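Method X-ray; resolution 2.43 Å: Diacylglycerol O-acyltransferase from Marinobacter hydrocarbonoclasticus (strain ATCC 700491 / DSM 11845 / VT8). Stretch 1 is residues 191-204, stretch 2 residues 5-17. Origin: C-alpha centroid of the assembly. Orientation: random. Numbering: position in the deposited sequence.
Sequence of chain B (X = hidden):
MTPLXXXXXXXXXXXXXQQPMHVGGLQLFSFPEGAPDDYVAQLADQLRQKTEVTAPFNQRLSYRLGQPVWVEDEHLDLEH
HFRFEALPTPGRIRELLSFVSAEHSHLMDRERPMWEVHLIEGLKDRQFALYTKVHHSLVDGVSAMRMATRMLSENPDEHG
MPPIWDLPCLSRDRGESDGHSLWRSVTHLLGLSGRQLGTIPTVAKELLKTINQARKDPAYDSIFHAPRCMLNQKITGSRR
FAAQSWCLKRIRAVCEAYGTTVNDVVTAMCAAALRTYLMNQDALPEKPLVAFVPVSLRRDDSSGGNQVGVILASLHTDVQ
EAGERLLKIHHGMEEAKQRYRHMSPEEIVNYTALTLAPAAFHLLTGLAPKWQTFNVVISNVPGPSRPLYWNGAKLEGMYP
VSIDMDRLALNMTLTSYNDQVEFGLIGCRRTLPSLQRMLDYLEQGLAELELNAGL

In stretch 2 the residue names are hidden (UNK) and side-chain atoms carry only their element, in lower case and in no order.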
# COMPACT_ATOMS: atom_id res chain seq x y z
N GLY B 191 19.18 20.80 -1.37
CA GLY B 191 19.31 21.43 -0.07
C GLY B 191 20.74 21.82 0.19
O GLY B 191 21.55 20.97 0.55
N LEU B 192 21.06 23.10 0.01
CA LEU B 192 22.42 23.61 0.12
C LEU B 192 23.09 23.21 1.44
O LEU B 192 23.93 22.31 1.48
CB LEU B 192 22.45 25.13 -0.02
CG LEU B 192 23.77 25.82 0.33
CD1 LEU B 192 24.73 25.72 -0.84
CD2 LEU B 192 23.60 27.28 0.78
N SER B 193 22.71 23.89 2.54
CA SER B 193 23.43 23.77 3.80
C SER B 193 22.96 22.59 4.65
O SER B 193 23.01 22.65 5.88
CB SER B 193 23.32 25.07 4.59
OG SER B 193 21.97 25.48 4.71
N GLY B 194 22.49 21.50 4.01
CA GLY B 194 22.23 20.27 4.73
C GLY B 194 23.41 19.31 4.65
O GLY B 194 24.31 19.47 3.83
N ARG B 195 23.40 18.31 5.54
CA ARG B 195 24.47 17.32 5.52
C ARG B 195 23.97 15.89 5.73
O ARG B 195 23.97 15.09 4.78
CB ARG B 195 25.56 17.68 6.55
CG ARG B 195 25.17 17.69 8.04
CD ARG B 195 26.19 18.42 8.91
NE ARG B 195 26.13 19.87 8.70
CZ ARG B 195 25.15 20.64 9.16
NH1 ARG B 195 24.15 20.12 9.86
NH2 ARG B 195 25.16 21.95 8.92
N GLN B 196 23.52 15.55 6.93
CA GLN B 196 23.54 14.18 7.40
C GLN B 196 22.19 13.73 7.93
O GLN B 196 21.26 14.53 8.13
CB GLN B 196 24.61 14.00 8.50
CG GLN B 196 25.87 13.37 7.99
CD GLN B 196 25.57 12.19 7.08
OE1 GLN B 196 25.03 11.17 7.51
NE2 GLN B 196 25.91 12.33 5.81
N LEU B 197 22.08 12.42 8.13
CA LEU B 197 21.05 11.88 8.99
C LEU B 197 21.16 12.53 10.36
O LEU B 197 22.25 12.84 10.84
CB LEU B 197 21.21 10.35 9.12
CG LEU B 197 22.57 9.81 9.60
CD1 LEU B 197 22.53 9.35 11.06
CD2 LEU B 197 23.08 8.69 8.69
N GLY B 198 20.01 12.76 10.98
CA GLY B 198 19.98 13.25 12.35
C GLY B 198 18.60 13.00 12.91
O GLY B 198 17.70 12.54 12.20
N THR B 199 18.44 13.28 14.20
CA THR B 199 17.10 13.32 14.74
C THR B 199 16.47 14.67 14.41
O THR B 199 17.17 15.64 14.08
CB THR B 199 17.10 13.09 16.25
OG1 THR B 199 15.77 12.79 16.69
CG2 THR B 199 17.58 14.35 16.97
N ILE B 200 15.13 14.74 14.47
CA ILE B 200 14.45 15.98 14.06
C ILE B 200 14.85 17.18 14.92
O ILE B 200 15.13 18.24 14.35
CB ILE B 200 12.92 15.75 14.01
CG1 ILE B 200 12.52 15.05 12.71
CG2 ILE B 200 12.18 17.09 14.09
CD1 ILE B 200 11.03 14.84 12.57
N PRO B 201 14.90 17.09 16.25
CA PRO B 201 15.42 18.24 17.01
C PRO B 201 16.82 18.66 16.59
O PRO B 201 17.10 19.87 16.50
CB PRO B 201 15.36 17.76 18.46
CG PRO B 201 14.24 16.79 18.47
CD PRO B 201 14.35 16.06 17.16
N THR B 202 17.71 17.70 16.30
CA THR B 202 19.08 18.04 15.93
C THR B 202 19.13 18.86 14.65
O THR B 202 19.74 19.93 14.60
CB THR B 202 19.93 16.78 15.80
OG1 THR B 202 20.27 16.29 17.10
CG2 THR B 202 21.21 17.08 15.02
N VAL B 203 18.50 18.36 13.58
CA VAL B 203 18.55 19.11 12.33
C VAL B 203 17.64 20.33 12.39
O VAL B 203 17.90 21.34 11.71
CB VAL B 203 18.22 18.17 11.16
CG1 VAL B 203 17.01 17.38 11.52
CG2 VAL B 203 18.01 18.94 9.86
N ALA B 204 16.58 20.30 13.20
CA ALA B 204 15.78 21.51 13.37
C ALA B 204 16.58 22.59 14.08
O ALA B 204 16.42 23.78 13.80
CB ALA B 204 14.49 21.23 14.13
N UNK B 5 23.66 10.72 -2.97
CA UNK B 5 23.92 12.15 -2.82
C UNK B 5 22.94 12.74 -1.80
O UNK B 5 21.86 12.18 -1.57
c UNK B 5 23.87 12.87 -4.18
c UNK B 5 22.47 12.93 -4.80
o UNK B 5 21.48 13.14 -4.11
n UNK B 5 22.41 12.81 -6.13
N UNK B 6 23.31 13.83 -1.13
CA UNK B 6 22.56 14.24 0.07
C UNK B 6 21.09 14.58 -0.17
O UNK B 6 20.30 14.50 0.78
c UNK B 6 24.52 14.65 -1.32
c UNK B 6 23.34 15.46 0.57
c UNK B 6 24.73 15.26 0.04
N UNK B 7 20.69 14.97 -1.38
CA UNK B 7 19.26 15.23 -1.58
C UNK B 7 18.47 13.93 -1.57
O UNK B 7 17.37 13.87 -1.00
o UNK B 7 18.87 15.08 -3.96
c UNK B 7 20.18 16.94 -3.17
c UNK B 7 19.02 16.00 -2.88
N UNK B 8 19.00 12.87 -2.20
CA UNK B 8 18.36 11.56 -2.12
C UNK B 8 18.20 11.09 -0.68
O UNK B 8 17.16 10.54 -0.31
c UNK B 8 19.31 10.89 -4.37
o UNK B 8 18.75 11.94 -4.78
c UNK B 8 19.16 10.53 -2.91
o UNK B 8 19.99 10.14 -5.10
N UNK B 9 19.23 11.28 0.14
CA UNK B 9 19.13 10.89 1.54
C UNK B 9 17.99 11.62 2.24
O UNK B 9 17.37 11.08 3.16
c UNK B 9 22.13 10.26 3.86
c UNK B 9 20.66 10.55 3.59
c UNK B 9 20.47 11.17 2.22
n UNK B 9 22.47 10.04 5.13
o UNK B 9 22.95 10.24 2.93
N UNK B 10 17.69 12.84 1.81
CA UNK B 10 16.68 13.65 2.48
C UNK B 10 15.28 13.08 2.29
O UNK B 10 14.49 13.04 3.24
c UNK B 10 14.53 16.15 2.12
c UNK B 10 15.97 16.24 2.61
c UNK B 10 16.04 16.26 4.14
c UNK B 10 16.77 15.10 1.98
N UNK B 11 14.95 12.65 1.06
CA UNK B 11 13.63 12.08 0.79
C UNK B 11 13.42 10.77 1.54
O UNK B 11 12.29 10.44 1.91
c UNK B 11 14.35 13.76 -2.13
c UNK B 11 13.44 11.88 -0.71
c UNK B 11 12.96 15.58 -2.87
c UNK B 11 12.05 13.81 -1.55
c UNK B 11 11.89 15.00 -2.23
c UNK B 11 13.27 13.17 -1.48
c UNK B 11 14.20 14.96 -2.82
N UNK B 12 14.50 10.01 1.76
CA UNK B 12 14.38 8.84 2.62
C UNK B 12 14.08 9.28 4.04
O UNK B 12 13.24 8.68 4.72
c UNK B 12 15.68 8.03 2.57
c UNK B 12 15.91 7.17 1.33
c UNK B 12 17.27 6.53 1.40
c UNK B 12 14.83 6.13 1.24
N UNK B 13 14.72 10.36 4.47
CA UNK B 13 14.74 10.71 5.88
C UNK B 13 13.38 11.23 6.35
O UNK B 13 12.83 10.75 7.35
c UNK B 13 15.56 13.42 8.08
c UNK B 13 15.58 14.49 10.29
c UNK B 13 16.50 11.45 8.60
c UNK B 13 15.86 11.72 6.13
c UNK B 13 14.96 14.55 7.52
c UNK B 13 14.99 15.59 9.71
n UNK B 13 16.44 12.20 9.75
c UNK B 13 15.97 12.16 7.55
c UNK B 13 15.86 13.41 9.46
c UNK B 13 14.68 15.63 8.34
N UNK B 14 12.80 12.19 5.63
CA UNK B 14 11.54 12.75 6.10
C UNK B 14 10.33 11.93 5.66
O UNK B 14 9.20 12.38 5.86
c UNK B 14 11.39 14.21 5.66
c UNK B 14 10.17 14.60 3.61
c UNK B 14 12.09 16.00 4.10
c UNK B 14 11.54 14.61 4.20
N UNK B 15 10.55 10.75 5.10
CA UNK B 15 9.45 9.84 4.81
C UNK B 15 8.93 9.22 6.10
O UNK B 15 9.71 8.86 7.00
c UNK B 15 8.86 7.67 3.58
o UNK B 15 10.07 6.25 2.10
c UNK B 15 9.05 6.96 2.25
c UNK B 15 9.90 8.75 3.83
o UNK B 15 8.19 7.11 1.34
N UNK B 16 7.61 9.09 6.16
CA UNK B 16 6.88 8.52 7.29
C UNK B 16 5.58 7.96 6.71
O UNK B 16 5.29 8.15 5.53
n UNK B 16 8.83 13.86 9.79
c UNK B 16 8.95 12.35 9.85
c UNK B 16 7.62 11.62 9.59
c UNK B 16 6.61 9.57 8.40
c UNK B 16 7.86 10.21 9.04
N UNK B 17 4.79 7.28 7.55
CA UNK B 17 3.59 6.63 7.03
C UNK B 17 2.58 7.65 6.48
O UNK B 17 1.85 7.35 5.53
c UNK B 17 1.55 5.11 7.65
c UNK B 17 2.92 5.74 8.09
c UNK B 17 -0.25 4.65 4.73
n UNK B 17 0.36 5.71 4.18
c UNK B 17 1.63 4.30 6.33
n UNK B 17 -1.45 4.29 4.26
n UNK B 17 0.31 3.98 5.74

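Position 5 carries two carbons, the second bearing one oxygen and one nitrogen, and it touches nothing on stretch 1. Its oxygen lies 3.1 Å from the backbone N of position 8 and accepts its hydrogen, capping the helix that begins at the next residue. A short amide in this place is N5.

Position 6 has three carbons closing a ring onto the backbone N, so it is P6; its CB lies 4.3 Å from R195 O, a loose approach in the first turn of the helix. Position 7 has one carbon carrying an oxygen and a carbon. That branching gives T7, whose CG2 comes within 4.4 Å of G191 N. Position 8 shows two carbons, the second with two oxygens, and is out of reach of stretch 1: D8, whose N is the one held by N5 OD1.

At position 9 three carbons end in one oxygen and one nitrogen, directed at the loop: Q9. Its NE2 sits 3.7 Å from Q196 OE1 and 3.9 Å from L197 CD2, packing without a hydrogen bond. Position 10, four carbons forked at the second, is L10 and makes no contact. Position 11, one carbon and then a ring of six, is F11; position 12, again four carbons forked at the second, is the buried L12. Neither reaches stretch 1.

Position 13 has one carbon followed by fused five- and six-membered rings holding eight carbons and one nitrogen. The nitrogen lies 2.8 Å from G198 O, while the six-membered ring approaches I200 and V203. It can only be W13.

Position 14 is another fork of four carbons, L14, the first residue to leave helical geometry. Position 15 has three carbons, the third with two oxygens: E15, bonded elsewhere in the structure. Position 16 runs four carbons in a row to a nitrogen, which makes it K16; its NZ stands 3.7 Å from I200 CD1. Position 17, three carbons, a nitrogen, and a carbon with two more nitrogens, is R17, far from the partner.

The contact is built around one indole. W13 NE1 donates to G198 O across 2.8 Å, and this acceptor lies at the ring edge, near its plane, so the polar need is met by backbone. The same ring packs its CH2 against V203 CG1 at 3.2 Å, a tight approach, and against I200 CG1 at 3.9 Å, both obliquely. Q9, one turn earlier, covers the loop at Q196 and L197. The rule to read is one bifunctional side chain, with looser packing around it.

Stretch 2 (5-17) NPTDQLFLWLEKR
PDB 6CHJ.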